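Local coordinates for protein putative acyl-CoA thioester hydrolase YbhC (Escherichia coli K-12, PDB 3GRH) that is a putative thioesterase of the outer membrane, related to pectinesterases but neither binding pectin nor showing pectinesterase activity, at residues Asp149-Asn162 with Tyr177-Val190. Residues are numbered along the deposited sequence; the frame is centred on the assembly and turned at random.
Sequences DGGMSPADWRHDVN and YDSCQSKRSDSIGV
Ile188 packs over a face of the Trp157 indole in a CH-pi contact, and round them two short helices pack on the flank of the right-handed parallel beta-helix characteristic of the pectinesterase family, a worked case of one aromatic side chain joining a helix to its neighbour and the following loop. Ile188 CG1 sits almost squarely over the five-membered ring, 3.9 Å from its centroid and 10° off the normal, while Val161 CG2 lies over the opposite face, toward its rim. With its CG anti to the backbone N (chi1 -174°), the indole reaches away from helix 154-161 toward helix 174-181, where CH2 lies 3.3 Å from Cys180 CB and CZ3 lies 3.4 Å from Tyr177 CE1. The Tyr177 and Trp157 rings run almost parallel but are offset along their planes. Trp157 NE1 donates to Cys192 O. Cutting Trp157 back to an alanine would probably leave a gap between Ile188 and Cys180, and the Cys192 carbonyl without this donor.

Pro154 CG presses on Ser185 O at 3.3 Å. Arg158 NH1 donates to Gln181 O at 3.0 Å in the carbonyl plane, while the oxygen sits somewhat out of the guanidinium plane. The Arg184 guanidinium stacks on that of Arg158 with planes 10° apart, a like-charged pair.

What positions this cluster is largely backbone and covalent: Ser153 N-caps helix 154-161 through Asp156 N, Ile188 N donates to Met152 O, and the disulfide from Cys180 to Cys192 ties helix 174-181 to the chain beyond Val190. Outside, Trp157 and Val161 rest on Tyr122 of strand 115-123. The predicted nucleophile Asp280 lies about 8 Å from Val190, side chain to side chain. Just before Val190, Gly189 N meets a lone pair of Gly150 O at 2.8 Å.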
loop_
_atom_site.group_PDB
_atom_site.type_symbol
_atom_site.label_atom_id
_atom_site.label_comp_id
_atom_site.label_asym_id
_atom_site.label_seq_id
_atom_site.Cartn_x
_atom_site.Cartn_y
_atom_site.Cartn_z
ATOM N N ASP A 149 14.754 -9.243 3.628
ATOM C CA ASP A 149 15.403 -8.112 2.936
ATOM C C ASP A 149 15.575 -8.481 1.467
ATOM O O ASP A 149 16.072 -9.535 1.163
ATOM C CB ASP A 149 16.759 -7.886 3.568
ATOM C CG ASP A 149 17.540 -6.632 3.064
ATOM O OD1 ASP A 149 17.385 -6.091 1.939
ATOM O OD2 ASP A 149 18.430 -6.151 3.856
ATOM N N GLY A 150 15.188 -7.596 0.573
ATOM C CA GLY A 150 15.383 -7.827 -0.869
ATOM C C GLY A 150 16.811 -8.095 -1.249
ATOM O O GLY A 150 17.031 -8.749 -2.209
ATOM N N GLY A 151 17.766 -7.645 -0.449
ATOM C CA GLY A 151 19.132 -7.912 -0.720
ATOM C C GLY A 151 19.650 -9.270 -0.326
ATOM O O GLY A 151 20.836 -9.584 -0.610
ATOM N N MET A 152 18.870 -10.032 0.395
ATOM C CA MET A 152 19.280 -11.318 0.923
ATOM C C MET A 152 19.431 -12.357 -0.181
ATOM O O MET A 152 18.821 -12.292 -1.249
ATOM C CB MET A 152 18.389 -11.765 2.075
ATOM C CG MET A 152 17.196 -12.472 1.671
ATOM S SD MET A 152 15.864 -12.530 2.914
ATOM C CE MET A 152 16.613 -13.629 4.089
ATOM N N SER A 153 20.305 -13.336 0.084
ATOM C CA SER A 153 20.522 -14.390 -0.853
ATOM C C SER A 153 19.308 -15.288 -0.955
ATOM O O SER A 153 18.572 -15.431 0.011
ATOM C CB SER A 153 21.734 -15.278 -0.467
ATOM O OG SER A 153 21.579 -15.937 0.801
ATOM N N PRO A 154 19.082 -15.880 -2.144
ATOM C CA PRO A 154 18.028 -16.891 -2.195
ATOM C C PRO A 154 18.149 -18.005 -1.225
ATOM O O PRO A 154 17.148 -18.434 -0.655
ATOM C CB PRO A 154 18.054 -17.361 -3.655
ATOM C CG PRO A 154 18.624 -16.153 -4.406
ATOM C CD PRO A 154 19.611 -15.561 -3.479
ATOM N N ALA A 155 19.350 -18.517 -0.966
ATOM C CA ALA A 155 19.462 -19.561 0.037
ATOM C C ALA A 155 18.998 -19.174 1.436
ATOM O O ALA A 155 18.335 -19.967 2.114
ATOM C CB ALA A 155 20.890 -20.011 0.075
ATOM N N ASP A 156 19.400 -17.996 1.887
ATOM C CA ASP A 156 18.970 -17.436 3.183
ATOM C C ASP A 156 17.483 -17.189 3.194
ATOM O O ASP A 156 16.834 -17.492 4.170
ATOM C CB ASP A 156 19.724 -16.147 3.505
ATOM C CG ASP A 156 21.163 -16.397 3.894
ATOM O OD1 ASP A 156 21.583 -17.595 3.974
ATOM O OD2 ASP A 156 21.883 -15.386 4.115
ATOM N N TRP A 157 16.935 -16.701 2.086
ATOM C CA TRP A 157 15.485 -16.520 1.912
ATOM C C TRP A 157 14.717 -17.799 2.047
ATOM O O TRP A 157 13.767 -17.905 2.804
ATOM C CB TRP A 157 15.202 -15.852 0.580
ATOM C CG TRP A 157 13.776 -15.484 0.358
ATOM C CD1 TRP A 157 13.172 -14.317 0.654
ATOM C CD2 TRP A 157 12.802 -16.294 -0.257
ATOM N NE1 TRP A 157 11.869 -14.336 0.284
ATOM C CE2 TRP A 157 11.590 -15.566 -0.253
ATOM C CE3 TRP A 157 12.811 -17.586 -0.820
ATOM C CZ2 TRP A 157 10.452 -16.065 -0.829
ATOM C CZ3 TRP A 157 11.665 -18.087 -1.339
ATOM C CH2 TRP A 157 10.494 -17.342 -1.314
ATOM N N ARG A 158 15.164 -18.838 1.339
ATOM C CA ARG A 158 14.485 -20.126 1.398
ATOM C C ARG A 158 14.466 -20.714 2.785
ATOM O O ARG A 158 13.476 -21.294 3.193
ATOM C CB ARG A 158 15.161 -21.123 0.454
ATOM C CG ARG A 158 14.834 -20.927 -1.007
ATOM C CD ARG A 158 15.270 -22.068 -1.872
ATOM N NE ARG A 158 16.695 -22.272 -1.886
ATOM C CZ ARG A 158 17.565 -21.726 -2.735
ATOM N NH1 ARG A 158 17.189 -20.912 -3.719
ATOM N NH2 ARG A 158 18.833 -22.048 -2.604
ATOM N N HIS A 159 15.576 -20.551 3.510
ATOM C CA HIS A 159 15.680 -21.047 4.850
ATOM C C HIS A 159 14.699 -20.385 5.797
ATOM O O HIS A 159 13.944 -21.064 6.514
ATOM C CB HIS A 159 17.110 -20.922 5.366
ATOM C CG HIS A 159 17.263 -21.531 6.705
ATOM N ND1 HIS A 159 17.327 -22.895 6.879
ATOM C CD2 HIS A 159 17.318 -20.989 7.943
ATOM C CE1 HIS A 159 17.410 -23.169 8.168
ATOM N NE2 HIS A 159 17.432 -22.032 8.832
ATOM N N ASP A 160 14.608 -19.066 5.689
ATOM C CA ASP A 160 13.777 -18.249 6.573
ATOM C C ASP A 160 12.326 -18.361 6.267
ATOM O O ASP A 160 11.482 -18.303 7.185
ATOM C CB ASP A 160 14.222 -16.800 6.499
ATOM C CG ASP A 160 15.554 -16.548 7.210
ATOM O OD1 ASP A 160 16.240 -17.526 7.606
ATOM O OD2 ASP A 160 15.948 -15.368 7.215
ATOM N N VAL A 161 11.967 -18.461 4.979
ATOM C CA VAL A 161 10.555 -18.528 4.525
ATOM C C VAL A 161 9.953 -19.930 4.599
ATOM O O VAL A 161 8.765 -20.069 4.966
ATOM C CB VAL A 161 10.474 -18.007 3.082
ATOM C CG1 VAL A 161 9.116 -18.235 2.470
ATOM C CG2 VAL A 161 10.741 -16.476 3.123
ATOM N N ASN A 162 10.780 -20.943 4.355
ATOM C CA ASN A 162 10.302 -22.331 4.263
ATOM C C ASN A 162 10.929 -23.352 5.109
ATOM O O ASN A 162 11.563 -24.263 4.603
ATOM C CB ASN A 162 10.344 -22.707 2.808
ATOM C CG ASN A 162 9.590 -23.987 2.509
ATOM O OD1 ASN A 162 8.660 -24.331 3.210
ATOM N ND2 ASN A 162 9.931 -24.626 1.400
ATOM N N TYR A 177 5.553 -19.197 -3.900
ATOM C CA TYR A 177 6.825 -19.527 -3.326
ATOM C C TYR A 177 7.799 -19.875 -4.404
ATOM O O TYR A 177 8.932 -19.407 -4.364
ATOM C CB TYR A 177 6.673 -20.666 -2.371
ATOM C CG TYR A 177 7.974 -21.100 -1.785
ATOM C CD1 TYR A 177 8.559 -20.330 -0.766
ATOM C CD2 TYR A 177 8.645 -22.193 -2.265
ATOM C CE1 TYR A 177 9.773 -20.680 -0.240
ATOM C CE2 TYR A 177 9.828 -22.554 -1.732
ATOM C CZ TYR A 177 10.384 -21.805 -0.711
ATOM O OH TYR A 177 11.644 -22.250 -0.237
ATOM N N ASP A 178 7.373 -20.684 -5.363
ATOM C CA ASP A 178 8.289 -21.193 -6.420
ATOM C C ASP A 178 8.806 -20.090 -7.323
ATOM O O ASP A 178 9.936 -20.125 -7.764
ATOM C CB ASP A 178 7.565 -22.224 -7.251
ATOM C CG ASP A 178 8.469 -23.076 -8.083
ATOM O OD1 ASP A 178 9.620 -23.373 -7.690
ATOM O OD2 ASP A 178 7.954 -23.458 -9.149
ATOM N N SER A 179 8.008 -19.072 -7.564
ATOM C CA SER A 179 8.472 -17.925 -8.363
ATOM C C SER A 179 9.641 -17.175 -7.746
ATOM O O SER A 179 10.454 -16.528 -8.449
ATOM C CB SER A 179 7.324 -16.932 -8.660
ATOM O OG SER A 179 6.880 -16.216 -7.508
ATOM N N CYS A 180 9.777 -17.279 -6.445
ATOM C CA CYS A 180 10.870 -16.631 -5.746
ATOM C C CYS A 180 12.044 -17.598 -5.536
ATOM O O CYS A 180 13.205 -17.220 -5.620
ATOM C CB CYS A 180 10.373 -16.208 -4.404
ATOM S SG CYS A 180 8.990 -15.010 -4.474
ATOM N N GLN A 181 11.734 -18.843 -5.212
ATOM C CA GLN A 181 12.718 -19.748 -4.650
ATOM C C GLN A 181 13.630 -20.237 -5.746
ATOM O O GLN A 181 14.749 -20.626 -5.486
ATOM C CB GLN A 181 12.049 -20.907 -3.915
ATOM C CG GLN A 181 11.385 -21.974 -4.753
ATOM C CD GLN A 181 12.212 -23.194 -4.990
ATOM O OE1 GLN A 181 13.167 -23.481 -4.260
ATOM N NE2 GLN A 181 11.865 -23.923 -6.027
ATOM N N SER A 182 13.115 -20.221 -6.969
ATOM C CA SER A 182 13.843 -20.616 -8.164
ATOM C C SER A 182 14.945 -19.632 -8.589
ATOM O O SER A 182 15.797 -19.957 -9.401
ATOM C CB SER A 182 12.802 -20.750 -9.300
ATOM O OG SER A 182 11.837 -19.717 -9.202
ATOM N N LYS A 183 14.921 -18.413 -8.060
ATOM C CA LYS A 183 15.867 -17.395 -8.484
ATOM C C LYS A 183 17.272 -17.815 -8.157
ATOM O O LYS A 183 17.538 -18.392 -7.105
ATOM C CB LYS A 183 15.573 -16.045 -7.829
ATOM C CG LYS A 183 14.254 -15.451 -8.253
ATOM C CD LYS A 183 14.015 -14.147 -7.452
ATOM C CE LYS A 183 12.684 -13.503 -7.771
ATOM N NZ LYS A 183 12.463 -12.348 -6.825
ATOM N N ARG A 184 18.165 -17.538 -9.091
ATOM C CA ARG A 184 19.575 -17.843 -8.925
ATOM C C ARG A 184 20.413 -16.551 -8.967
ATOM O O ARG A 184 21.639 -16.596 -9.088
ATOM C CB ARG A 184 20.010 -18.818 -10.006
ATOM C CG ARG A 184 19.263 -20.147 -9.983
ATOM C CD ARG A 184 19.656 -21.053 -8.795
ATOM N NE ARG A 184 18.488 -21.703 -8.175
ATOM C CZ ARG A 184 18.536 -22.611 -7.195
ATOM N NH1 ARG A 184 19.700 -23.029 -6.701
ATOM N NH2 ARG A 184 17.406 -23.120 -6.707
ATOM N N SER A 185 19.741 -15.407 -8.856
ATOM C CA SER A 185 20.405 -14.137 -8.753
ATOM C C SER A 185 21.074 -14.001 -7.382
ATOM O O SER A 185 20.837 -14.794 -6.474
ATOM C CB SER A 185 19.409 -12.998 -8.970
ATOM O OG SER A 185 18.278 -13.088 -8.083
ATOM N N ASP A 186 21.904 -12.983 -7.240
ATOM C CA ASP A 186 22.648 -12.761 -6.014
ATOM C C ASP A 186 21.702 -12.416 -4.859
ATOM O O ASP A 186 21.954 -12.771 -3.691
ATOM C CB ASP A 186 23.597 -11.594 -6.233
ATOM C CG ASP A 186 24.679 -11.528 -5.193
ATOM O OD1 ASP A 186 25.895 -11.463 -5.574
ATOM O OD2 ASP A 186 24.318 -11.547 -3.991
ATOM N N SER A 187 20.641 -11.705 -5.209
ATOM C CA SER A 187 19.670 -11.192 -4.221
ATOM C C SER A 187 18.270 -11.592 -4.656
ATOM O O SER A 187 17.985 -11.779 -5.841
ATOM C CB SER A 187 19.827 -9.659 -4.080
ATOM O OG SER A 187 21.139 -9.283 -3.675
ATOM N N ILE A 188 17.365 -11.751 -3.704
ATOM C CA ILE A 188 16.022 -12.193 -4.037
ATOM C C ILE A 188 15.129 -11.086 -4.615
ATOM O O ILE A 188 14.183 -11.373 -5.385
ATOM C CB ILE A 188 15.415 -12.861 -2.775
ATOM C CG1 ILE A 188 14.254 -13.779 -3.138
ATOM C CG2 ILE A 188 15.094 -11.829 -1.709
ATOM C CD1 ILE A 188 14.713 -15.144 -3.470
ATOM N N GLY A 189 15.353 -9.836 -4.217
ATOM C CA GLY A 189 14.591 -8.693 -4.717
ATOM C C GLY A 189 13.380 -8.257 -3.931
ATOM O O GLY A 189 12.829 -9.044 -3.165
ATOM N N VAL A 190 12.942 -7.019 -4.140
ATOM C CA VAL A 190 11.822 -6.458 -3.344
ATOM C C VAL A 190 10.565 -7.280 -3.519
ATOM O O VAL A 190 9.775 -7.462 -2.542
ATOM C CB VAL A 190 11.592 -4.976 -3.702
ATOM C CG1 VAL A 190 11.273 -4.796 -5.168
ATOM C CG2 VAL A 190 10.493 -4.295 -2.819
HETATM O O HOH W 1 12.607 -24.514 -0.402
#